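Local coordinates for protein type II restriction enzyme AgeI (Thalassobius gelatinovorus, PDB 5DWA) that recognizes the double-stranded DNA sequence 5'-ACCGGT-3' and cuts it after the first A, as a restriction endonuclease of the PD-(D/E)XK class, at residues A[228-242]-A[251-263]. Sequence-based numbering, arbitrary orientation.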
# COMPACT_ATOMS: atom_id res chain seq x y z
N ILE A 228 -12.34 13.85 0.76
CA ILE A 228 -12.51 14.79 1.86
C ILE A 228 -13.64 15.79 1.63
O ILE A 228 -14.59 15.86 2.42
CB ILE A 228 -11.20 15.57 2.11
CG1 ILE A 228 -10.08 14.60 2.48
CG2 ILE A 228 -11.39 16.62 3.19
CD1 ILE A 228 -8.68 15.11 2.14
N GLU A 229 -13.53 16.55 0.56
CA GLU A 229 -14.46 17.65 0.30
C GLU A 229 -15.79 17.17 -0.25
O GLU A 229 -16.82 17.81 -0.05
CB GLU A 229 -13.82 18.66 -0.66
CG GLU A 229 -12.56 19.31 -0.11
CD GLU A 229 -12.00 20.38 -1.03
OE1 GLU A 229 -12.47 20.48 -2.18
OE2 GLU A 229 -11.10 21.12 -0.59
N GLY A 230 -15.78 16.04 -0.95
CA GLY A 230 -16.99 15.53 -1.56
C GLY A 230 -17.70 14.50 -0.70
O GLY A 230 -18.86 14.68 -0.34
N HIS A 231 -16.98 13.43 -0.37
CA HIS A 231 -17.56 12.32 0.37
C HIS A 231 -17.57 12.53 1.89
O HIS A 231 -18.31 11.86 2.61
CB HIS A 231 -16.82 11.03 0.04
CG HIS A 231 -16.94 10.61 -1.39
ND1 HIS A 231 -16.11 9.67 -1.97
CD2 HIS A 231 -17.79 11.00 -2.37
CE1 HIS A 231 -16.44 9.50 -3.23
NE2 HIS A 231 -17.46 10.30 -3.50
N GLY A 232 -16.73 13.45 2.37
CA GLY A 232 -16.63 13.71 3.80
C GLY A 232 -16.08 12.55 4.60
O GLY A 232 -16.57 12.25 5.69
N ASP A 233 -15.05 11.91 4.07
CA ASP A 233 -14.51 10.68 4.66
C ASP A 233 -13.69 10.92 5.93
O ASP A 233 -13.34 9.96 6.61
CB ASP A 233 -13.66 9.93 3.64
CG ASP A 233 -14.49 9.27 2.56
OD1 ASP A 233 -15.67 8.96 2.82
OD2 ASP A 233 -13.95 9.04 1.45
N PHE A 234 -13.37 12.18 6.24
CA PHE A 234 -12.61 12.55 7.44
C PHE A 234 -13.22 13.79 8.09
O PHE A 234 -13.87 14.59 7.42
CB PHE A 234 -11.13 12.82 7.11
CG PHE A 234 -10.42 11.65 6.52
CD1 PHE A 234 -9.81 10.71 7.34
CD2 PHE A 234 -10.38 11.47 5.15
CE1 PHE A 234 -9.17 9.61 6.79
CE2 PHE A 234 -9.74 10.37 4.60
CZ PHE A 234 -9.13 9.44 5.42
N SER A 235 -13.02 13.94 9.40
CA SER A 235 -13.55 15.09 10.12
C SER A 235 -12.94 16.38 9.59
O SER A 235 -13.60 17.41 9.49
CB SER A 235 -13.29 14.97 11.62
OG SER A 235 -13.89 13.80 12.15
N ALA A 236 -11.65 16.29 9.28
CA ALA A 236 -10.87 17.41 8.77
C ALA A 236 -9.54 16.88 8.29
O ALA A 236 -9.13 15.80 8.68
CB ALA A 236 -10.67 18.46 9.84
N CYS A 237 -8.88 17.64 7.43
CA CYS A 237 -7.56 17.28 6.94
C CYS A 237 -6.61 18.44 7.17
O CYS A 237 -6.94 19.60 6.88
CB CYS A 237 -7.62 16.92 5.45
SG CYS A 237 -5.99 16.65 4.66
N PHE A 238 -5.45 18.13 7.72
CA PHE A 238 -4.41 19.12 7.95
C PHE A 238 -3.18 18.72 7.18
O PHE A 238 -2.65 17.63 7.39
CB PHE A 238 -4.12 19.25 9.45
CG PHE A 238 -5.28 19.77 10.22
CD1 PHE A 238 -6.28 18.91 10.66
CD2 PHE A 238 -5.41 21.13 10.47
CE1 PHE A 238 -7.37 19.39 11.35
CE2 PHE A 238 -6.51 21.61 11.16
CZ PHE A 238 -7.48 20.74 11.60
N SER A 239 -2.76 19.57 6.26
CA SER A 239 -1.57 19.31 5.47
C SER A 239 -0.46 20.26 5.88
O SER A 239 -0.70 21.43 6.17
CB SER A 239 -1.86 19.46 3.98
OG SER A 239 -0.64 19.38 3.24
N TYR A 240 0.76 19.74 5.89
CA TYR A 240 1.92 20.55 6.22
C TYR A 240 2.82 20.72 5.00
O TYR A 240 4.01 21.01 5.12
CB TYR A 240 2.68 19.94 7.40
CG TYR A 240 1.78 19.82 8.60
CD1 TYR A 240 1.14 18.62 8.91
CD2 TYR A 240 1.51 20.93 9.40
CE1 TYR A 240 0.28 18.52 10.00
CE2 TYR A 240 0.65 20.83 10.49
CZ TYR A 240 0.04 19.62 10.78
OH TYR A 240 -0.82 19.53 11.85
N ASN A 241 2.22 20.52 3.84
CA ASN A 241 2.85 20.94 2.60
C ASN A 241 2.31 22.32 2.26
O ASN A 241 1.13 22.45 1.95
CB ASN A 241 2.55 19.95 1.47
CG ASN A 241 3.35 20.23 0.21
OD1 ASN A 241 3.75 21.37 -0.05
ND2 ASN A 241 3.60 19.19 -0.58
N LEU A 242 3.16 23.34 2.32
CA LEU A 242 2.70 24.70 2.04
C LEU A 242 2.13 24.87 0.62
O LEU A 242 1.43 25.84 0.35
CB LEU A 242 3.84 25.70 2.25
CG LEU A 242 4.43 25.72 3.66
CD1 LEU A 242 5.50 26.81 3.79
CD2 LEU A 242 3.34 25.88 4.70
N THR A 251 -17.52 23.46 1.34
CA THR A 251 -17.35 22.24 0.58
C THR A 251 -18.67 21.47 0.64
O THR A 251 -19.45 21.67 1.57
CB THR A 251 -16.20 21.37 1.13
OG1 THR A 251 -16.53 20.90 2.44
CG2 THR A 251 -14.90 22.17 1.20
N PRO A 252 -18.93 20.62 -0.36
CA PRO A 252 -20.17 19.84 -0.39
C PRO A 252 -20.37 19.01 0.88
O PRO A 252 -21.49 18.90 1.38
CB PRO A 252 -20.00 18.94 -1.61
CG PRO A 252 -19.11 19.72 -2.51
CD PRO A 252 -18.15 20.44 -1.60
N SER A 253 -19.29 18.44 1.40
CA SER A 253 -19.38 17.60 2.59
C SER A 253 -19.34 18.40 3.89
O SER A 253 -19.71 17.89 4.95
CB SER A 253 -18.25 16.58 2.60
OG SER A 253 -17.01 17.22 2.83
N GLY A 254 -18.86 19.64 3.82
CA GLY A 254 -18.67 20.45 5.01
C GLY A 254 -17.33 20.19 5.69
O GLY A 254 -17.01 20.80 6.71
N ARG A 255 -16.55 19.27 5.12
CA ARG A 255 -15.24 18.91 5.65
C ARG A 255 -14.17 19.65 4.87
O ARG A 255 -14.28 19.81 3.65
CB ARG A 255 -15.02 17.41 5.57
CG ARG A 255 -16.15 16.58 6.18
CD ARG A 255 -16.32 16.89 7.65
NE ARG A 255 -17.36 16.06 8.25
CZ ARG A 255 -17.67 16.06 9.54
NH1 ARG A 255 -17.02 16.85 10.38
NH2 ARG A 255 -18.63 15.26 9.99
N HIS A 256 -13.10 20.05 5.56
CA HIS A 256 -12.12 20.94 4.95
C HIS A 256 -10.70 20.42 5.00
O HIS A 256 -10.34 19.63 5.88
CB HIS A 256 -12.18 22.30 5.64
CG HIS A 256 -13.43 23.06 5.35
ND1 HIS A 256 -14.66 22.71 5.87
CD2 HIS A 256 -13.65 24.16 4.57
CE1 HIS A 256 -15.58 23.56 5.44
NE2 HIS A 256 -14.99 24.45 4.65
N ILE A 257 -9.91 20.86 4.03
CA ILE A 257 -8.46 20.72 4.04
C ILE A 257 -7.84 22.03 4.52
O ILE A 257 -8.11 23.10 3.93
CB ILE A 257 -7.91 20.36 2.64
CG1 ILE A 257 -8.36 18.95 2.23
CG2 ILE A 257 -6.39 20.44 2.61
CD1 ILE A 257 -8.35 18.72 0.73
N TYR A 258 -7.06 21.95 5.59
CA TYR A 258 -6.33 23.09 6.15
C TYR A 258 -4.84 22.92 5.89
O TYR A 258 -4.34 21.80 5.81
CB TYR A 258 -6.59 23.23 7.65
CG TYR A 258 -8.05 23.42 7.99
CD1 TYR A 258 -8.65 24.67 7.87
CD2 TYR A 258 -8.83 22.35 8.42
CE1 TYR A 258 -10.00 24.85 8.17
CE2 TYR A 258 -10.17 22.52 8.72
CZ TYR A 258 -10.74 23.77 8.59
OH TYR A 258 -12.08 23.93 8.90
N VAL A 259 -4.13 24.04 5.76
CA VAL A 259 -2.72 24.02 5.39
C VAL A 259 -1.93 24.93 6.31
O VAL A 259 -2.32 26.08 6.54
CB VAL A 259 -2.51 24.46 3.92
CG1 VAL A 259 -1.04 24.39 3.53
CG2 VAL A 259 -3.34 23.61 2.97
N SER A 260 -0.81 24.44 6.84
CA SER A 260 0.01 25.27 7.72
C SER A 260 1.45 24.81 7.76
O SER A 260 1.78 23.73 7.27
CB SER A 260 -0.55 25.28 9.14
OG SER A 260 -0.23 24.09 9.84
N GLY A 261 2.30 25.64 8.36
CA GLY A 261 3.64 25.23 8.72
C GLY A 261 3.55 24.28 9.90
O GLY A 261 2.46 24.06 10.45
N PHE A 262 4.67 23.70 10.30
CA PHE A 262 4.65 22.67 11.33
C PHE A 262 5.08 23.20 12.69
O PHE A 262 4.41 22.97 13.69
CB PHE A 262 5.53 21.50 10.91
CG PHE A 262 5.40 20.29 11.79
CD1 PHE A 262 4.28 19.47 11.70
CD2 PHE A 262 6.40 19.96 12.69
CE1 PHE A 262 4.16 18.35 12.50
CE2 PHE A 262 6.28 18.84 13.50
CZ PHE A 262 5.16 18.03 13.40
N SER A 263 6.20 23.91 12.72
CA SER A 263 6.69 24.47 13.97
C SER A 263 5.82 25.64 14.43
O SER A 263 5.17 26.30 13.61
CB SER A 263 8.14 24.93 13.81
OG SER A 263 8.21 26.03 12.92
O HOH W 1 -18.62 13.81 6.92
O HOH W 2 -13.38 19.95 8.41
O HOH W 3 -2.17 22.18 8.67
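Cys-237 and Ile-257, Phe-238 and Tyr-258, and Ser-239 and Val-259 pair as roughly parallel strands; the axes of the segments 236-239 and 257-259 approach to 4.6 Å. Four backbone bonds alternate across them, the straightest from Tyr-258 N to Cys-237 O (175° at the hydrogen). Packing is tight on the face carrying Cys-237 and Ile-257: Ile-257 CG1 lies 3.9 Å from both Cys-237 CB and Ile-228 CD1, the two isoleucines crossing at about a right angle, so the last turn of helix 223-230 joins the same apolar patch. On the other face the Phe-238 and Tyr-258 side chains run alongside each other, their planes nearly parallel but slid until the rings barely overlap. Beyond the strands, the edge of Phe-262 meets the face of Tyr-240, with CD1 over the ring centre and planes at 86°: a T-shaped pair.

Near the C-terminal part of helix 223-230, Ser-253 OG donates to a lone pair of Ile-228 O (2.8 Å) and accepts from Arg-255 N in an ST turn; chi1 of 70° turns this hydroxyl back between its own N and C. An alanine here would probably leave Ile-228 O without this donor and the turn less firmly held. The solvent side is looser: Arg-255, only partly buried, bends at chi2 to lay CD 3.3 Å from Ser-235 O, while its NE reaches Gly-232 O through a water, and a second water bridges Ser-235 O to His-256 N.

This is structural packing at the edge of the PD-(D/E)XK nuclease's mixed sheet, about 11 Å from the bound DNA by nearest atoms. Strand 257-259 is outermost within this chain; 236-239 separates it from 191-196, while helix 178-187 touches Arg-255 and helix 268-277 packs on Tyr-240 and Tyr-258.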